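Local coordinates for protein pyrrolysyl-tRNA synthetase (Desulfitobacterium hafniense, PDB 3DSQ) that probably charges its cognate tRNA with pyrrolysine at the expense of ATP, working as a homodimeric class II aminoacyl-tRNA synthetase, at residues Q87-V92 and R151-G156; D147-I152 and L177-T182. All coordinates share one frame; numbering follows the deposited sequence.

Contact 1 (Q87-V92 and R151-G156)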
ATOM      1  N   GLN B  87      -5.153 -16.211  13.418  1.00 39.22           N
ATOM      2  CA  GLN B  87      -6.096 -15.991  14.504  1.00 37.03           C
ATOM      3  C   GLN B  87      -7.495 -15.804  13.931  1.00 36.06           C
ATOM      4  O   GLN B  87      -8.387 -15.269  14.589  1.00 37.03           O
ATOM      5  CB  GLN B  87      -5.690 -14.768  15.315  1.00 38.94           C
ATOM      6  CG  GLN B  87      -4.280 -14.869  15.877  1.00 41.80           C
ATOM      7  CD  GLN B  87      -4.142 -15.955  16.933  1.00 43.01           C
ATOM      8  OE1 GLN B  87      -3.033 -16.386  17.256  1.00 44.15           O
ATOM      9  NE2 GLN B  87      -5.264 -16.390  17.482  1.00 41.10           N
ATOM     10  N   GLY B  88      -7.673 -16.237  12.688  1.00 34.74           N
ATOM     11  CA  GLY B  88      -8.973 -16.145  12.050  1.00 34.36           C
ATOM     12  C   GLY B  88      -9.411 -14.795  11.506  1.00 34.62           C
ATOM     13  O   GLY B  88     -10.531 -14.683  11.000  1.00 35.16           O
ATOM     14  N   PHE B  89      -8.556 -13.779  11.597  1.00 32.69           N
ATOM     15  CA  PHE B  89      -8.910 -12.458  11.086  1.00 31.33           C
ATOM     16  C   PHE B  89      -8.886 -12.416   9.566  1.00 30.60           C
ATOM     17  O   PHE B  89      -7.942 -12.884   8.934  1.00 29.53           O
ATOM     18  CB  PHE B  89      -7.958 -11.383  11.620  1.00 31.03           C
ATOM     19  CG  PHE B  89      -8.185 -11.030  13.055  1.00 33.49           C
ATOM     20  CD1 PHE B  89      -7.641 -11.806  14.073  1.00 33.09           C
ATOM     21  CD2 PHE B  89      -8.944  -9.917  13.391  1.00 32.74           C
ATOM     22  CE1 PHE B  89      -7.849 -11.476  15.401  1.00 34.49           C
ATOM     23  CE2 PHE B  89      -9.162  -9.575  14.722  1.00 34.08           C
ATOM     24  CZ  PHE B  89      -8.611 -10.356  15.731  1.00 35.36           C
ATOM     25  N   VAL B  90      -9.936 -11.847   8.985  1.00 30.73           N
ATOM     26  CA  VAL B  90     -10.040 -11.731   7.535  1.00 29.29           C
ATOM     27  C   VAL B  90      -9.488 -10.380   7.101  1.00 29.37           C
ATOM     28  O   VAL B  90      -9.987  -9.341   7.521  1.00 27.89           O
ATOM     29  CB  VAL B  90     -11.498 -11.819   7.076  1.00 30.89           C
ATOM     30  CG1 VAL B  90     -11.593 -11.460   5.588  1.00 29.50           C
ATOM     31  CG2 VAL B  90     -12.041 -13.231   7.342  1.00 30.05           C
ATOM     32  N   GLN B  91      -8.466 -10.404   6.253  1.00 27.60           N
ATOM     33  CA  GLN B  91      -7.852  -9.169   5.779  1.00 27.14           C
ATOM     34  C   GLN B  91      -8.630  -8.580   4.602  1.00 25.72           C
ATOM     35  O   GLN B  91      -9.059  -9.308   3.713  1.00 22.22           O
ATOM     36  CB  GLN B  91      -6.402  -9.436   5.365  1.00 25.47           C
ATOM     37  CG  GLN B  91      -5.614  -8.178   5.069  1.00 26.25           C
ATOM     38  CD  GLN B  91      -4.156  -8.456   4.797  1.00 27.48           C
ATOM     39  OE1 GLN B  91      -3.739  -9.622   4.644  1.00 24.69           O
ATOM     40  NE2 GLN B  91      -3.358  -7.386   4.729  1.00 19.52           N
ATOM     41  N   VAL B  92      -8.832  -7.264   4.619  1.00 26.88           N
ATOM     42  CA  VAL B  92      -9.534  -6.590   3.523  1.00 25.33           C
ATOM     43  C   VAL B  92      -8.698  -5.433   2.989  1.00 23.58           C
ATOM     44  O   VAL B  92      -7.810  -4.932   3.668  1.00 24.42           O
ATOM     45  CB  VAL B  92     -10.908  -6.025   3.968  1.00 24.99           C
ATOM     46  CG1 VAL B  92     -11.776  -7.139   4.496  1.00 22.93           C
ATOM     47  CG2 VAL B  92     -10.712  -4.922   5.030  1.00 25.93           C
ATOM     48  N   ARG B 151     -14.304 -11.041  12.557  1.00 36.60           N
ATOM     49  CA  ARG B 151     -12.951 -10.515  12.701  1.00 37.29           C
ATOM     50  C   ARG B 151     -12.411 -10.003  11.373  1.00 35.30           C
ATOM     51  O   ARG B 151     -12.232 -10.767  10.425  1.00 33.16           O
ATOM     52  CB  ARG B 151     -12.025 -11.598  13.267  1.00 37.95           C
ATOM     53  CG  ARG B 151     -12.351 -11.938  14.700  1.00 41.50           C
ATOM     54  CD  ARG B 151     -11.324 -12.857  15.342  1.00 42.81           C
ATOM     55  NE  ARG B 151     -11.442 -12.785  16.797  1.00 44.77           N
ATOM     56  CZ  ARG B 151     -10.728 -13.506  17.653  1.00 44.50           C
ATOM     57  NH1 ARG B 151      -9.824 -14.376  17.215  1.00 43.43           N
ATOM     58  NH2 ARG B 151     -10.921 -13.349  18.956  1.00 44.74           N
ATOM     59  N   ILE B 152     -12.143  -8.702  11.326  1.00 34.32           N
ATOM     60  CA  ILE B 152     -11.648  -8.058  10.117  1.00 34.41           C
ATOM     61  C   ILE B 152     -10.500  -7.076  10.389  1.00 31.34           C
ATOM     62  O   ILE B 152     -10.458  -6.435  11.433  1.00 32.56           O
ATOM     63  CB  ILE B 152     -12.810  -7.297   9.440  1.00 35.83           C
ATOM     64  CG1 ILE B 152     -13.821  -8.298   8.883  1.00 35.99           C
ATOM     65  CG2 ILE B 152     -12.289  -6.366   8.370  1.00 38.12           C
ATOM     66  CD1 ILE B 152     -13.352  -9.052   7.682  1.00 36.81           C
ATOM     67  N   PHE B 153      -9.565  -6.964   9.450  1.00 28.88           N
ATOM     68  CA  PHE B 153      -8.468  -6.017   9.607  1.00 27.26           C
ATOM     69  C   PHE B 153      -7.951  -5.566   8.259  1.00 26.19           C
ATOM     70  O   PHE B 153      -8.182  -6.225   7.251  1.00 25.08           O
ATOM     71  CB  PHE B 153      -7.304  -6.612  10.414  1.00 26.48           C
ATOM     72  CG  PHE B 153      -6.429  -7.555   9.633  1.00 28.47           C
ATOM     73  CD1 PHE B 153      -6.814  -8.871   9.422  1.00 27.09           C
ATOM     74  CD2 PHE B 153      -5.192  -7.129   9.145  1.00 27.76           C
ATOM     75  CE1 PHE B 153      -5.980  -9.755   8.741  1.00 26.86           C
ATOM     76  CE2 PHE B 153      -4.350  -8.001   8.462  1.00 25.77           C
ATOM     77  CZ  PHE B 153      -4.743  -9.318   8.259  1.00 27.43           C
ATOM     78  N   GLU B 154      -7.280  -4.416   8.252  1.00 26.24           N
ATOM     79  CA  GLU B 154      -6.676  -3.873   7.042  1.00 23.24           C
ATOM     80  C   GLU B 154      -5.368  -3.190   7.410  1.00 19.40           C
ATOM     81  O   GLU B 154      -5.231  -2.598   8.476  1.00 19.38           O
ATOM     82  CB  GLU B 154      -7.611  -2.867   6.323  1.00 25.13           C
ATOM     83  CG  GLU B 154      -6.996  -2.304   5.007  1.00 23.58           C
ATOM     84  CD  GLU B 154      -7.971  -1.483   4.141  1.00 26.14           C
ATOM     85  OE1 GLU B 154      -7.566  -1.046   3.036  1.00 22.72           O
ATOM     86  OE2 GLU B 154      -9.132  -1.280   4.553  1.00 24.53           O
ATOM     87  N   ILE B 155      -4.394  -3.311   6.524  1.00 20.74           N
ATOM     88  CA  ILE B 155      -3.090  -2.693   6.702  1.00 21.85           C
ATOM     89  C   ILE B 155      -2.994  -1.808   5.469  1.00 22.66           C
ATOM     90  O   ILE B 155      -3.038  -2.311   4.356  1.00 22.74           O
ATOM     91  CB  ILE B 155      -1.950  -3.726   6.630  1.00 21.57           C
ATOM     92  CG1 ILE B 155      -2.054  -4.719   7.798  1.00 24.46           C
ATOM     93  CG2 ILE B 155      -0.609  -2.999   6.644  1.00 22.50           C
ATOM     94  CD1 ILE B 155      -0.931  -5.772   7.824  1.00 22.89           C
ATOM     95  N   GLY B 156      -2.889  -0.499   5.644  1.00 22.12           N
ATOM     96  CA  GLY B 156      -2.819   0.330   4.459  1.00 23.55           C
ATOM     97  C   GLY B 156      -2.539   1.799   4.674  1.00 22.58           C
ATOM     98  O   GLY B 156      -2.718   2.350   5.755  1.00 24.78           O
TER
HETATM   99  O   HOH W   1      -4.994  -5.091   4.061  1.00 19.83           O
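Arg151 NH1 donates to Gln87 O at 3.1 Å, and the oxygen lies in the guanidinium plane; with Glu179 holding NE, the rotation of the group is fixed. This bond lies beside the parallel pairing of strands 90-91 and 150-159, at the edge that the mixed sheet of the class II synthetase core has within this chain, where a helix followed by a short strand is consistent with motif 1. The Gln91 backbone also bonds to the second subunit. Val90 N donates to Arg151 O at 2.9 Å, Phe153 N to Val90 O, and Val92 N to Phe153 O. Beyond these, a water accepts from Gln91 NE2 and Ile155 N and donates a hydrogen bond to Val92 O at 2.8 Å, bridging the two backbones. Gln91 OE1 is taken by His85, while the Glu154 carboxylate turns to Thr94 and Arg128.

Gly88 adopts the positive phi of a Schellman motif closing helix 72-85, which releases the chain into the strand. Next to it, the extended Arg151 chain runs over one face of Phe89: CD sits 3.8 Å from the ring centroid, and ring and guanidinium planes are 11° apart. Phe153 receives Gln91 CG over one ring face, 3.9 Å from the centroid. Phe153 CD1 meets Phe89 CB at 3.5 Å, and Leu84 packs on both aromatics. The face of Val90 and Ile152 carries branched aliphatics suited to a strand; Val90 also meets Leu64 of the second subunit. Within this chain, Val90 CB presses against Ile152 CD1 at 3.4 Å, closer than usual van der Waals contact.

Contact 2 (D147-I152 and L177-T182)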
ATOM      1  N   ASP B 147     -21.809 -14.863  10.582  1.00 38.17           N
ATOM      2  CA  ASP B 147     -22.187 -14.976  11.984  1.00 39.37           C
ATOM      3  C   ASP B 147     -21.154 -14.284  12.846  1.00 38.21           C
ATOM      4  O   ASP B 147     -19.958 -14.385  12.586  1.00 38.35           O
ATOM      5  CB  ASP B 147     -22.263 -16.444  12.418  1.00 40.03           C
ATOM      6  CG  ASP B 147     -23.500 -17.135  11.911  1.00 41.84           C
ATOM      7  OD1 ASP B 147     -24.581 -16.513  11.952  1.00 42.78           O
ATOM      8  OD2 ASP B 147     -23.394 -18.303  11.482  1.00 46.08           O
ATOM      9  N   LYS B 148     -21.619 -13.585  13.872  1.00 38.89           N
ATOM     10  CA  LYS B 148     -20.722 -12.897  14.788  1.00 40.56           C
ATOM     11  C   LYS B 148     -20.094 -13.935  15.714  1.00 41.54           C
ATOM     12  O   LYS B 148     -20.667 -14.999  15.932  1.00 42.03           O
ATOM     13  CB  LYS B 148     -21.499 -11.846  15.582  1.00 41.15           C
ATOM     14  CG  LYS B 148     -22.000 -10.696  14.697  1.00 43.69           C
ATOM     15  CD  LYS B 148     -22.730  -9.618  15.489  1.00 45.39           C
ATOM     16  CE  LYS B 148     -24.066 -10.123  16.022  1.00 47.13           C
ATOM     17  NZ  LYS B 148     -25.016 -10.494  14.928  1.00 47.39           N
ATOM     18  N   PRO B 149     -18.891 -13.653  16.246  1.00 42.18           N
ATOM     19  CA  PRO B 149     -18.101 -12.433  16.027  1.00 41.34           C
ATOM     20  C   PRO B 149     -17.399 -12.396  14.663  1.00 41.15           C
ATOM     21  O   PRO B 149     -16.894 -13.414  14.180  1.00 41.86           O
ATOM     22  CB  PRO B 149     -17.108 -12.462  17.184  1.00 42.10           C
ATOM     23  CG  PRO B 149     -16.822 -13.936  17.318  1.00 42.17           C
ATOM     24  CD  PRO B 149     -18.207 -14.559  17.190  1.00 41.81           C
ATOM     25  N   ILE B 150     -17.372 -11.219  14.051  1.00 38.14           N
ATOM     26  CA  ILE B 150     -16.729 -11.032  12.755  1.00 37.28           C
ATOM     27  C   ILE B 150     -15.372 -10.349  12.944  1.00 37.24           C
ATOM     28  O   ILE B 150     -15.297  -9.220  13.428  1.00 37.05           O
ATOM     29  CB  ILE B 150     -17.617 -10.170  11.822  1.00 36.64           C
ATOM     30  CG1 ILE B 150     -18.843 -10.980  11.378  1.00 34.72           C
ATOM     31  CG2 ILE B 150     -16.811  -9.699  10.616  1.00 37.03           C
ATOM     32  CD1 ILE B 150     -19.885 -10.169  10.624  1.00 33.83           C
ATOM     33  N   ARG B 151     -14.304 -11.041  12.557  1.00 36.60           N
ATOM     34  CA  ARG B 151     -12.951 -10.515  12.701  1.00 37.29           C
ATOM     35  C   ARG B 151     -12.411 -10.003  11.373  1.00 35.30           C
ATOM     36  O   ARG B 151     -12.232 -10.767  10.425  1.00 33.16           O
ATOM     37  CB  ARG B 151     -12.025 -11.598  13.267  1.00 37.95           C
ATOM     38  CG  ARG B 151     -12.351 -11.938  14.700  1.00 41.50           C
ATOM     39  CD  ARG B 151     -11.324 -12.857  15.342  1.00 42.81           C
ATOM     40  NE  ARG B 151     -11.442 -12.785  16.797  1.00 44.77           N
ATOM     41  CZ  ARG B 151     -10.728 -13.506  17.653  1.00 44.50           C
ATOM     42  NH1 ARG B 151      -9.824 -14.376  17.215  1.00 43.43           N
ATOM     43  NH2 ARG B 151     -10.921 -13.349  18.956  1.00 44.74           N
ATOM     44  N   ILE B 152     -12.143  -8.702  11.326  1.00 34.32           N
ATOM     45  CA  ILE B 152     -11.648  -8.058  10.117  1.00 34.41           C
ATOM     46  C   ILE B 152     -10.500  -7.076  10.389  1.00 31.34           C
ATOM     47  O   ILE B 152     -10.458  -6.435  11.433  1.00 32.56           O
ATOM     48  CB  ILE B 152     -12.810  -7.297   9.440  1.00 35.83           C
ATOM     49  CG1 ILE B 152     -13.821  -8.298   8.883  1.00 35.99           C
ATOM     50  CG2 ILE B 152     -12.289  -6.366   8.370  1.00 38.12           C
ATOM     51  CD1 ILE B 152     -13.352  -9.052   7.682  1.00 36.81           C
ATOM     52  N   LEU B 177      -7.116  -3.646  13.366  1.00 30.30           N
ATOM     53  CA  LEU B 177      -7.807  -4.918  13.480  1.00 29.61           C
ATOM     54  C   LEU B 177      -9.027  -4.756  14.359  1.00 26.74           C
ATOM     55  O   LEU B 177      -9.037  -3.969  15.301  1.00 26.22           O
ATOM     56  CB  LEU B 177      -6.881  -6.023  14.007  1.00 31.96           C
ATOM     57  CG  LEU B 177      -5.993  -5.907  15.242  1.00 33.69           C
ATOM     58  CD1 LEU B 177      -6.706  -5.219  16.376  1.00 37.37           C
ATOM     59  CD2 LEU B 177      -5.587  -7.332  15.640  1.00 34.07           C
ATOM     60  N   THR B 178     -10.065  -5.512  14.043  1.00 26.25           N
ATOM     61  CA  THR B 178     -11.312  -5.383  14.768  1.00 27.69           C
ATOM     62  C   THR B 178     -12.065  -6.680  14.887  1.00 27.90           C
ATOM     63  O   THR B 178     -11.816  -7.630  14.158  1.00 28.74           O
ATOM     64  CB  THR B 178     -12.259  -4.428  14.035  1.00 26.58           C
ATOM     65  OG1 THR B 178     -12.678  -5.055  12.814  1.00 27.04           O
ATOM     66  CG2 THR B 178     -11.552  -3.116  13.687  1.00 25.72           C
ATOM     67  N   GLU B 179     -13.007  -6.691  15.821  1.00 31.33           N
ATOM     68  CA  GLU B 179     -13.879  -7.828  16.032  1.00 33.96           C
ATOM     69  C   GLU B 179     -15.243  -7.224  16.306  1.00 33.19           C
ATOM     70  O   GLU B 179     -15.388  -6.378  17.183  1.00 33.47           O
ATOM     71  CB  GLU B 179     -13.441  -8.688  17.225  1.00 33.60           C
ATOM     72  CG  GLU B 179     -14.332  -9.917  17.410  1.00 35.31           C
ATOM     73  CD  GLU B 179     -13.872 -10.834  18.533  1.00 36.49           C
ATOM     74  OE1 GLU B 179     -14.013 -10.453  19.711  1.00 37.23           O
ATOM     75  OE2 GLU B 179     -13.365 -11.938  18.232  1.00 38.39           O
ATOM     76  N   LEU B 180     -16.223  -7.637  15.516  1.00 34.67           N
ATOM     77  CA  LEU B 180     -17.593  -7.170  15.658  1.00 35.46           C
ATOM     78  C   LEU B 180     -18.390  -8.304  16.289  1.00 35.57           C
ATOM     79  O   LEU B 180     -18.427  -9.410  15.751  1.00 34.00           O
ATOM     80  CB  LEU B 180     -18.187  -6.843  14.289  1.00 36.25           C
ATOM     81  CG  LEU B 180     -19.683  -6.532  14.237  1.00 36.17           C
ATOM     82  CD1 LEU B 180     -19.959  -5.154  14.834  1.00 35.30           C
ATOM     83  CD2 LEU B 180     -20.142  -6.580  12.791  1.00 36.66           C
ATOM     84  N   GLY B 181     -19.023  -8.023  17.423  1.00 35.80           N
ATOM     85  CA  GLY B 181     -19.809  -9.038  18.097  1.00 37.07           C
ATOM     86  C   GLY B 181     -19.115  -9.549  19.346  1.00 39.10           C
ATOM     87  O   GLY B 181     -19.452 -10.612  19.866  1.00 39.19           O
ATOM     88  N   THR B 182     -18.140  -8.789  19.831  1.00 38.97           N
ATOM     89  CA  THR B 182     -17.406  -9.168  21.032  1.00 40.14           C
ATOM     90  C   THR B 182     -18.343  -9.108  22.239  1.00 39.74           C
ATOM     91  O   THR B 182     -19.109  -8.158  22.382  1.00 40.51           O
ATOM     92  CB  THR B 182     -16.230  -8.195  21.289  1.00 39.95           C
ATOM     93  OG1 THR B 182     -15.428  -8.092  20.107  1.00 38.83           O
ATOM     94  CG2 THR B 182     -15.365  -8.690  22.439  1.00 40.01           C
TER
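Arg151 and Glu179 lie side by side, pointing the same way from a non-hydrogen-bonded pair of the antiparallel hairpin 150-159/171-180. Guanidinium and carboxylate planes are 21° apart. Arg151 NE approaches Glu179 OE2 from the anti side, 34° out of the carboxylate plane, in a salt bridge modelled so short that its exact length is doubtful; the added bond from NH2 is weak. Glu179 OE1 accepts from Thr182 OG1 at 2.8 Å and pairs with Arg190, so one carboxylate serves two arginines whose charges lie close together. An alanine in place of Glu179 would probably leave Arg151 NE and Arg190 without their shared counter-charge and Thr182 OG1 without its acceptor.

Pro149, after a cis peptide, lays CB alongside Glu179 CG at 3.8 Å. Gly181 fits opposite Lys148 because a CB would clash with Lys148 CB and, at this positive phi, jam against Leu180 O. On the other face Ile150 and Leu180 stand CB to CB at 4.2 Å. Thr178 holds OG1 between backbone N and carbonyl carbon (chi1 69°), donating to Ile152 O, which Thr178 N also grips. Trp139 of helix 132-142 bonds that hydroxyl; helix 187-201 flanks the Arg151 face, and strand 250-256 pairs with 171-180.

Contacts 1 and 2 have centres about 10 Å apart and share Arg151 and Ile152, so strand 150-159 is paired on both flanks, parallel with 90-91 and antiparallel with 171-180. Along the chain come 87-92, then the overlapping 147-152 and 151-156, then 177-182. The contacts touch directly where Phe89 CE2 packs on Thr178 O at 3.3 Å. Helix 132-142 lies against one face of both, and helix 187-201 against the other. The hairpin is consistent with motif 2 of class II synthetases. Contact 1 also reaches the second subunit whereas contact 2 does not, so together they run from the dimer interface into the sheet of the catalytic core.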